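Type III restriction-modification enzyme EcoP15I Res subunit (Escherichia coli, PDB 4ZCF) acts with the Mod subunit as the ATP-dependent motor and nuclease of a type III restriction enzyme, cutting DNA 25-27 base pairs downstream of one of two inverted CAGCAG sites. Local coordinates at residues Met22-Ala28 with Asp100-Phe105; Leu41-Leu46 with Ala218-Phe222; Asn108-Ile112 with Phe170-Ser174; Lys377-Glu381 with Leu554-Val558. All blocks are in the same frame, centred on the assembly; numbering follows the deposited sequence.

Contact 1: residues Met22-Ala28 with Asp100-Phe105; sequences MNVFVSA and DLNKSF
A largely apolar contact joins the loop that follows helix 12-22 to the C-terminal end of helix 90-105, the helix that runs on from the nucleotide-binding loop of the first RecA-like domain. Residues 100-105 are helical, Phe105 N bonding to Leu101 O at 3.2 Å. Met22 is helical, and further on the chain makes a type II beta turn from Phe25 to Ala28, closed by Ala28 N to Phe25 O at 3.2 Å, with Ser27 at positive phi. The CA atoms of Met22 and Leu101 are 7.2 Å apart, those of Ala28 and Phe105 8.4 Å. Met22, with all three chi angles m, sets its side chain as a knob into the hole formed by Asp100, Leu101, Ser104 and Phe105: SD lies 3.9 Å from Leu101 CD2, and CE lies 3.6 Å from Ser104 OG and 3.7 Å from Phe105 CE2. Phe105 (chi1 m) reaches back to the turn, its CZ 3.6 Å from Phe25 CB and its CE1 4.2 Å from Ala28 CB. Phe25 (chi1 m) brings CD2 to 3.8 Å from Leu101 CD2. No hydrogen bond crosses; Asp100 OD1 instead bonds Tyr140 OH. Leu46 of strand 45-47 touches Phe25, Ala28 and Phe105, Ile80 of strand 79-84 touches Phe25, and Ile782 of helix 782-798 packs on Ser104.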
# COMPACT_ATOMS: atom_id res chain seq x y z
N MET C 22 1.58 12.71 -36.98
CA MET C 22 0.53 11.84 -37.54
C MET C 22 0.73 11.51 -39.04
O MET C 22 0.45 10.37 -39.44
CB MET C 22 -0.88 12.43 -37.29
CG MET C 22 -1.39 12.23 -35.86
SD MET C 22 -0.99 10.66 -35.05
CE MET C 22 -2.02 9.52 -35.95
N ASN C 23 1.22 12.49 -39.84
CA ASN C 23 1.47 12.33 -41.28
C ASN C 23 2.59 11.32 -41.63
O ASN C 23 2.59 10.78 -42.74
CB ASN C 23 1.71 13.68 -41.96
CG ASN C 23 0.53 14.61 -41.99
OD1 ASN C 23 -0.62 14.21 -42.22
ND2 ASN C 23 0.80 15.90 -41.80
N VAL C 24 3.51 11.04 -40.68
CA VAL C 24 4.60 10.06 -40.76
C VAL C 24 4.01 8.64 -40.82
O VAL C 24 4.61 7.74 -41.39
CB VAL C 24 5.57 10.24 -39.55
CG1 VAL C 24 6.49 9.04 -39.34
CG2 VAL C 24 6.39 11.51 -39.68
N PHE C 25 2.82 8.45 -40.25
CA PHE C 25 2.21 7.12 -40.20
C PHE C 25 1.08 6.85 -41.19
O PHE C 25 0.27 5.95 -40.94
CB PHE C 25 1.79 6.79 -38.75
CG PHE C 25 2.91 6.80 -37.75
CD1 PHE C 25 3.72 5.68 -37.57
CD2 PHE C 25 3.15 7.92 -36.96
CE1 PHE C 25 4.75 5.68 -36.63
CE2 PHE C 25 4.18 7.92 -36.02
CZ PHE C 25 4.97 6.80 -35.86
N VAL C 26 1.03 7.60 -42.32
CA VAL C 26 0.02 7.36 -43.38
C VAL C 26 0.32 5.97 -43.98
O VAL C 26 1.49 5.65 -44.22
CB VAL C 26 0.01 8.49 -44.46
CG1 VAL C 26 -0.80 8.08 -45.70
CG2 VAL C 26 -0.51 9.80 -43.89
N SER C 27 -0.73 5.14 -44.13
CA SER C 27 -0.72 3.75 -44.64
C SER C 27 -0.08 2.71 -43.69
O SER C 27 0.14 1.56 -44.09
CB SER C 27 -0.12 3.68 -46.04
N ALA C 28 0.16 3.11 -42.41
CA ALA C 28 0.71 2.20 -41.39
C ALA C 28 -0.35 1.18 -40.99
O ALA C 28 -1.54 1.51 -40.94
CB ALA C 28 1.19 2.98 -40.18
N ASP C 100 -3.92 10.90 -30.47
CA ASP C 100 -4.06 10.70 -31.92
C ASP C 100 -3.49 9.36 -32.41
O ASP C 100 -4.14 8.68 -33.22
CB ASP C 100 -3.57 11.91 -32.73
CG ASP C 100 -4.64 12.97 -32.96
OD1 ASP C 100 -5.82 12.71 -32.64
OD2 ASP C 100 -4.31 14.02 -33.51
N LEU C 101 -2.35 8.92 -31.85
CA LEU C 101 -1.77 7.60 -32.18
C LEU C 101 -2.68 6.49 -31.62
O LEU C 101 -2.77 5.40 -32.20
CB LEU C 101 -0.33 7.45 -31.67
CG LEU C 101 0.72 8.30 -32.41
CD1 LEU C 101 1.92 8.55 -31.52
CD2 LEU C 101 1.13 7.64 -33.74
N ASN C 102 -3.41 6.81 -30.54
CA ASN C 102 -4.38 5.91 -29.97
C ASN C 102 -5.65 5.85 -30.83
O ASN C 102 -6.15 4.76 -31.10
CB ASN C 102 -4.73 6.31 -28.55
CG ASN C 102 -5.77 5.40 -27.95
OD1 ASN C 102 -6.95 5.77 -27.87
ND2 ASN C 102 -5.38 4.18 -27.61
N LYS C 103 -6.18 7.02 -31.25
CA LYS C 103 -7.38 7.08 -32.09
C LYS C 103 -7.18 6.25 -33.38
O LYS C 103 -7.87 5.24 -33.59
CB LYS C 103 -7.77 8.54 -32.37
CG LYS C 103 -9.03 8.72 -33.22
CD LYS C 103 -9.41 10.19 -33.38
CE LYS C 103 -10.72 10.50 -32.70
NZ LYS C 103 -10.88 11.95 -32.41
N SER C 104 -6.17 6.63 -34.18
CA SER C 104 -5.86 6.02 -35.48
C SER C 104 -5.42 4.56 -35.47
O SER C 104 -5.82 3.80 -36.36
CB SER C 104 -4.86 6.87 -36.24
OG SER C 104 -5.33 8.21 -36.39
N PHE C 105 -4.58 4.15 -34.49
CA PHE C 105 -3.97 2.82 -34.47
C PHE C 105 -4.20 1.92 -33.26
O PHE C 105 -3.82 0.75 -33.31
CB PHE C 105 -2.46 2.94 -34.76
CG PHE C 105 -2.15 3.88 -35.89
CD1 PHE C 105 -2.49 3.56 -37.21
CD2 PHE C 105 -1.53 5.11 -35.65
CE1 PHE C 105 -2.20 4.45 -38.25
CE2 PHE C 105 -1.24 5.99 -36.70
CZ PHE C 105 -1.58 5.65 -37.99

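Contact 2: residues Leu41-Leu46 with Ala218-Phe222; sequences LANPEL and AVKPF
Two hydrogen bonds fasten the extended link between helix 36-41 and strand 45-47 to the loop between helix 212-217 and strand 222-226. The loop enters the parallel sheet of the first RecA-like domain, and the link packs at that sheet's N-terminal edge, beside the start of strand 109-113. The CA 41 to 46 and CA 218 to 222 directions diverge by 54°, with Ala42 CA 4.2 Å from Val219 CA and Asn43 CA 5.5 Å from Lys220 CA. Lys220 leaves the helical conformation with positive phi (57/70), so successive carbonyls can serve one residue: Asn43 N donates to Val219 O and Asn43 ND2 to Lys220 O, each at 2.8 Å. Asn43 ND2 also gives to Lys109 O and OD1 accepts from Asn108 N, while Gln247 NE2 reaches Lys220 O and Gln247 OE1 takes up Leu46 N; Leu41 O accepts from Lys109 NZ. Leu46 places CD2 4.0 Å from Phe222 CZ. Asn43 thus ties three pieces of chain together with its main-chain N and both side-chain polar atoms.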
# COMPACT_ATOMS: atom_id res chain seq x y z
N LEU C 41 -2.18 -7.16 -23.00
CA LEU C 41 -1.19 -6.38 -22.26
C LEU C 41 -0.22 -5.60 -23.16
O LEU C 41 0.28 -4.55 -22.75
CB LEU C 41 -0.38 -7.29 -21.29
CG LEU C 41 -1.13 -8.33 -20.45
CD1 LEU C 41 -0.43 -9.62 -20.49
CD2 LEU C 41 -1.20 -7.92 -19.04
N ALA C 42 0.10 -6.14 -24.34
CA ALA C 42 1.06 -5.48 -25.24
C ALA C 42 0.39 -4.61 -26.29
O ALA C 42 -0.80 -4.75 -26.56
CB ALA C 42 2.01 -6.50 -25.88
N ASN C 43 1.18 -3.70 -26.88
CA ASN C 43 0.73 -2.80 -27.94
C ASN C 43 0.67 -3.53 -29.28
O ASN C 43 1.51 -4.40 -29.52
CB ASN C 43 1.75 -1.69 -28.12
CG ASN C 43 1.48 -0.36 -27.48
OD1 ASN C 43 0.41 -0.08 -26.92
ND2 ASN C 43 2.46 0.48 -27.59
N PRO C 44 -0.20 -3.08 -30.23
CA PRO C 44 -0.14 -3.64 -31.59
C PRO C 44 1.17 -3.20 -32.26
O PRO C 44 1.67 -2.10 -31.98
CB PRO C 44 -1.34 -2.98 -32.30
CG PRO C 44 -2.18 -2.39 -31.20
CD PRO C 44 -1.22 -2.01 -30.14
N GLU C 45 1.75 -4.06 -33.11
CA GLU C 45 2.98 -3.70 -33.81
C GLU C 45 2.59 -2.85 -35.03
O GLU C 45 1.93 -3.34 -35.93
CB GLU C 45 3.74 -4.96 -34.24
N LEU C 46 2.93 -1.54 -35.00
CA LEU C 46 2.63 -0.61 -36.09
C LEU C 46 3.73 -0.66 -37.15
O LEU C 46 4.76 0.02 -37.03
CB LEU C 46 2.39 0.82 -35.56
CG LEU C 46 1.76 1.81 -36.54
CD1 LEU C 46 0.33 1.39 -36.90
CD2 LEU C 46 1.78 3.22 -35.98
N ALA C 218 8.77 -5.96 -23.98
CA ALA C 218 7.69 -6.85 -24.43
C ALA C 218 6.33 -6.18 -24.65
O ALA C 218 5.47 -6.72 -25.37
CB ALA C 218 7.54 -8.01 -23.47
N VAL C 219 6.11 -5.01 -24.01
CA VAL C 219 4.89 -4.21 -24.11
C VAL C 219 4.83 -3.51 -25.51
O VAL C 219 3.75 -3.07 -25.94
CB VAL C 219 4.82 -3.26 -22.88
CG1 VAL C 219 4.29 -1.87 -23.22
CG2 VAL C 219 4.01 -3.89 -21.76
N LYS C 220 5.99 -3.48 -26.23
CA LYS C 220 6.20 -2.86 -27.54
C LYS C 220 5.84 -1.39 -27.42
O LYS C 220 4.78 -0.97 -27.89
CB LYS C 220 5.43 -3.60 -28.67
CG LYS C 220 5.87 -5.04 -28.92
CD LYS C 220 4.81 -5.78 -29.73
CE LYS C 220 4.81 -7.28 -29.50
NZ LYS C 220 3.44 -7.85 -29.53
N PRO C 221 6.64 -0.58 -26.69
CA PRO C 221 6.20 0.80 -26.42
C PRO C 221 6.54 1.89 -27.44
O PRO C 221 7.45 1.74 -28.25
CB PRO C 221 6.85 1.10 -25.06
CG PRO C 221 8.08 0.27 -25.05
CD PRO C 221 7.90 -0.89 -25.99
N PHE C 222 5.82 3.01 -27.33
CA PHE C 222 6.03 4.26 -28.07
C PHE C 222 6.62 5.22 -27.03
O PHE C 222 5.98 5.50 -26.02
CB PHE C 222 4.70 4.79 -28.67
CG PHE C 222 4.48 4.43 -30.12
CD1 PHE C 222 4.35 3.11 -30.52
CD2 PHE C 222 4.41 5.42 -31.10
CE1 PHE C 222 4.15 2.78 -31.86
CE2 PHE C 222 4.20 5.09 -32.44
CZ PHE C 222 4.08 3.78 -32.81

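Contact 3: residues Asn108-Ile112 with Phe170-Ser174; sequences NKFII and FVEAS
Lys109 and Phe170 bury most of the surface where the start of strand 109-113, an interior strand of the parallel sheet, meets the C-terminal end of helix 165-172; their CA atoms are 7.9 Å apart. Lys109 points toward the helix with chi1 m and the rest of its chain extended (t), which carries NZ to the helix end. There Lys109 NZ donates to Phe170 O at 3.0 Å and to Ala173 O at 2.7 Å, and Val171 O lies 2.9 Å from Lys109 NZ; Leu41 O accepts from the same ammonium. Phe170 (chi1 t) turns its ring under the aliphatic chain, Lys109 CD over one face and Lys109 CB 3.8 Å from Phe170 CZ; CE2 of Phe170 reaches Ile111 CG1 at 4.1 Å. Ala173, where the chain leaves helical phi/psi, points its CB toward the strand. The packing of a helix on the sheet is typical of a RecA-like alpha/beta domain. A lysine ammonium among carbonyls at a helix C-terminus balances the partial negative charge gathered there.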
# COMPACT_ATOMS: atom_id res chain seq x y z
N ASN C 108 -1.97 1.91 -26.98
CA ASN C 108 -2.50 2.28 -25.66
C ASN C 108 -1.47 2.31 -24.52
O ASN C 108 -1.84 2.56 -23.37
CB ASN C 108 -3.72 1.39 -25.32
CG ASN C 108 -3.39 -0.06 -25.07
OD1 ASN C 108 -2.73 -0.73 -25.87
ND2 ASN C 108 -3.89 -0.58 -23.95
N LYS C 109 -0.20 2.05 -24.84
CA LYS C 109 0.89 2.03 -23.87
C LYS C 109 2.09 2.84 -24.36
O LYS C 109 2.65 2.57 -25.42
CB LYS C 109 1.24 0.58 -23.47
CG LYS C 109 0.25 0.04 -22.46
CD LYS C 109 0.64 -1.27 -21.84
CE LYS C 109 -0.55 -1.83 -21.12
NZ LYS C 109 -0.24 -3.16 -20.50
N PHE C 110 2.41 3.90 -23.60
CA PHE C 110 3.46 4.87 -23.92
C PHE C 110 4.35 5.13 -22.71
O PHE C 110 3.86 5.19 -21.58
CB PHE C 110 2.82 6.21 -24.37
CG PHE C 110 1.77 6.13 -25.46
CD1 PHE C 110 0.44 5.85 -25.14
CD2 PHE C 110 2.09 6.40 -26.78
CE1 PHE C 110 -0.53 5.76 -26.15
CE2 PHE C 110 1.11 6.32 -27.78
CZ PHE C 110 -0.19 6.01 -27.46
N ILE C 111 5.65 5.34 -22.95
CA ILE C 111 6.62 5.69 -21.91
C ILE C 111 7.04 7.16 -22.15
O ILE C 111 7.53 7.48 -23.25
CB ILE C 111 7.84 4.71 -21.79
CG1 ILE C 111 7.36 3.23 -21.67
CG2 ILE C 111 8.72 5.09 -20.59
CD1 ILE C 111 8.49 2.09 -21.68
N ILE C 112 6.79 8.06 -21.16
CA ILE C 112 7.20 9.47 -21.22
C ILE C 112 8.51 9.54 -20.45
O ILE C 112 8.50 9.38 -19.22
CB ILE C 112 6.17 10.48 -20.62
CG1 ILE C 112 4.85 10.49 -21.39
CG2 ILE C 112 6.78 11.90 -20.55
CD1 ILE C 112 3.73 11.20 -20.64
N PHE C 170 1.85 -0.88 -14.98
CA PHE C 170 1.83 -0.43 -16.37
C PHE C 170 1.87 -1.64 -17.30
O PHE C 170 1.06 -1.73 -18.21
CB PHE C 170 2.98 0.58 -16.66
CG PHE C 170 3.17 0.99 -18.11
CD1 PHE C 170 2.39 1.98 -18.68
CD2 PHE C 170 4.16 0.40 -18.90
CE1 PHE C 170 2.58 2.38 -20.01
CE2 PHE C 170 4.37 0.80 -20.22
CZ PHE C 170 3.56 1.78 -20.77
N VAL C 171 2.81 -2.56 -17.05
CA VAL C 171 2.99 -3.79 -17.82
C VAL C 171 1.71 -4.67 -17.72
O VAL C 171 1.15 -5.07 -18.75
CB VAL C 171 4.30 -4.52 -17.37
CG1 VAL C 171 4.32 -5.98 -17.82
CG2 VAL C 171 5.53 -3.79 -17.88
N GLU C 172 1.21 -4.89 -16.48
CA GLU C 172 0.03 -5.70 -16.15
C GLU C 172 -1.36 -5.16 -16.54
O GLU C 172 -2.32 -5.95 -16.57
CB GLU C 172 0.07 -6.13 -14.67
CG GLU C 172 1.14 -7.17 -14.34
CD GLU C 172 1.14 -8.45 -15.16
OE1 GLU C 172 0.06 -8.92 -15.57
OE2 GLU C 172 2.25 -8.99 -15.37
N ALA C 173 -1.48 -3.84 -16.81
CA ALA C 173 -2.72 -3.14 -17.19
C ALA C 173 -3.33 -3.67 -18.49
O ALA C 173 -2.63 -3.83 -19.49
CB ALA C 173 -2.47 -1.65 -17.29
N SER C 174 -4.64 -3.95 -18.45
CA SER C 174 -5.44 -4.52 -19.55
C SER C 174 -5.84 -3.51 -20.62
O SER C 174 -6.12 -2.35 -20.30
CB SER C 174 -6.67 -5.23 -18.99
OG SER C 174 -7.61 -5.57 -19.99

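Contact 4: residues Lys377-Glu381 with Leu554-Val558; sequences KAVKE and LKYYV
Helix 368-389 lies against strand 553-558, residues 377-381 running nearly antiparallel to residues 554-558 at 167°, with the axes 10.5 Å apart at closest approach. Lys377 (chi1 and chi2 t, chi3 p) brings CE to the edge of the Tyr557 ring, 4.0 Å from Tyr557 CE2, while NZ makes a long, weak ion pair with Glu286. Ala378, whose CA is 7.7 Å from Tyr557 CA, sets CB over the ring face, 4.1 Å from the Tyr557 centroid and 16° off the normal, a CH-pi contact. Tyr557 (chi1 m) also stacks with Tyr284 of the adjacent strand 280-285. Strand 553-558 belongs to the second parallel sheet, of strand order 3-4-2-5-6-1-7 like the first, as expected for the second RecA-like domain of a helicase; here a helix covers one face of that sheet. One helical turn on, Glu381 N bonds Lys377 O at 3.1 Å, and Glu381 CB points toward the strand, 3.2 Å from Tyr557 OH at the ring edge. Lys555, pointing toward the helix with chi2 to chi4 t, sends NZ in a weak hydrogen bond to Glu381 O at 3.3 Å and a long salt bridge to Glu381 OE1 at 3.7 Å.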
# COMPACT_ATOMS: atom_id res chain seq x y z
N LYS C 377 12.74 48.89 -6.95
CA LYS C 377 12.46 49.18 -8.36
C LYS C 377 11.36 48.25 -8.95
O LYS C 377 10.47 48.74 -9.64
CB LYS C 377 13.77 49.11 -9.17
CG LYS C 377 13.71 49.72 -10.56
CD LYS C 377 15.11 49.90 -11.17
CE LYS C 377 15.64 48.67 -11.88
NZ LYS C 377 16.98 48.93 -12.48
N ALA C 378 11.41 46.92 -8.64
CA ALA C 378 10.43 45.92 -9.11
C ALA C 378 9.06 46.13 -8.47
O ALA C 378 8.05 45.89 -9.12
CB ALA C 378 10.93 44.51 -8.83
N VAL C 379 9.03 46.57 -7.19
CA VAL C 379 7.79 46.85 -6.47
C VAL C 379 7.06 48.02 -7.16
O VAL C 379 5.91 47.87 -7.56
CB VAL C 379 8.02 47.08 -4.95
CG1 VAL C 379 6.82 47.75 -4.28
CG2 VAL C 379 8.38 45.78 -4.24
N LYS C 380 7.78 49.16 -7.36
CA LYS C 380 7.26 50.37 -8.02
C LYS C 380 6.72 50.09 -9.43
O LYS C 380 5.68 50.64 -9.82
CB LYS C 380 8.35 51.45 -8.08
N GLU C 381 7.41 49.19 -10.17
CA GLU C 381 7.03 48.79 -11.52
C GLU C 381 5.84 47.84 -11.54
O GLU C 381 5.05 47.88 -12.49
CB GLU C 381 8.23 48.22 -12.30
CG GLU C 381 9.36 49.21 -12.57
CD GLU C 381 8.97 50.58 -13.10
OE1 GLU C 381 8.29 50.65 -14.16
OE2 GLU C 381 9.33 51.59 -12.45
N LEU C 554 7.11 40.67 -20.30
CA LEU C 554 7.71 40.20 -19.04
C LEU C 554 8.90 41.10 -18.72
O LEU C 554 9.82 41.22 -19.54
CB LEU C 554 8.17 38.71 -19.09
CG LEU C 554 9.13 38.26 -17.96
CD1 LEU C 554 8.38 37.78 -16.74
CD2 LEU C 554 10.12 37.23 -18.44
N LYS C 555 8.88 41.72 -17.54
CA LYS C 555 9.97 42.58 -17.09
C LYS C 555 10.97 41.69 -16.37
O LYS C 555 10.59 40.88 -15.53
CB LYS C 555 9.45 43.72 -16.19
CG LYS C 555 8.46 44.67 -16.86
CD LYS C 555 8.08 45.79 -15.91
CE LYS C 555 6.94 46.65 -16.41
NZ LYS C 555 6.52 47.65 -15.38
N TYR C 556 12.25 41.78 -16.76
CA TYR C 556 13.32 40.96 -16.21
C TYR C 556 14.38 41.84 -15.56
O TYR C 556 14.88 42.77 -16.19
CB TYR C 556 13.92 40.07 -17.31
CG TYR C 556 14.56 38.81 -16.78
CD1 TYR C 556 15.89 38.80 -16.37
CD2 TYR C 556 13.83 37.63 -16.65
CE1 TYR C 556 16.48 37.64 -15.87
CE2 TYR C 556 14.41 36.47 -16.16
CZ TYR C 556 15.74 36.48 -15.76
OH TYR C 556 16.33 35.35 -15.25
N TYR C 557 14.72 41.55 -14.30
CA TYR C 557 15.68 42.32 -13.50
C TYR C 557 16.99 41.58 -13.31
O TYR C 557 17.01 40.49 -12.74
CB TYR C 557 15.07 42.73 -12.14
CG TYR C 557 13.87 43.64 -12.30
CD1 TYR C 557 12.61 43.12 -12.61
CD2 TYR C 557 13.99 45.01 -12.14
CE1 TYR C 557 11.51 43.95 -12.78
CE2 TYR C 557 12.88 45.85 -12.30
CZ TYR C 557 11.65 45.31 -12.62
OH TYR C 557 10.57 46.13 -12.79
N VAL C 558 18.09 42.19 -13.81
CA VAL C 558 19.45 41.65 -13.72
C VAL C 558 20.45 42.56 -12.98
O VAL C 558 20.17 43.72 -12.68
CB VAL C 558 20.02 41.09 -15.06
CG1 VAL C 558 19.34 39.79 -15.45
CG2 VAL C 558 19.94 42.11 -16.18

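In the fold
Contacts 1, 2 and 3 cluster in the first RecA-like domain, whereas contact 4 lies in the second, its centre 46 to 51 Å from theirs. Contacts 2 and 3 are buried and share polar links: Lys109 NZ to Leu41 O and Asn43 ND2 to Lys109 O. Contact 1 is partly buried and mainly apolar, with no hydrogen bond between its segments; Leu46 of contact 2 continues it, meeting Phe25 and Phe105. Contacts 3 and 4 both set a helix against a parallel sheet, but the lysine of contact 3 is enclosed among main-chain carbonyls, while the partly exposed lysines of contact 4 make long ion pairs and, for Lys555, a weak hydrogen bond to Glu381 O.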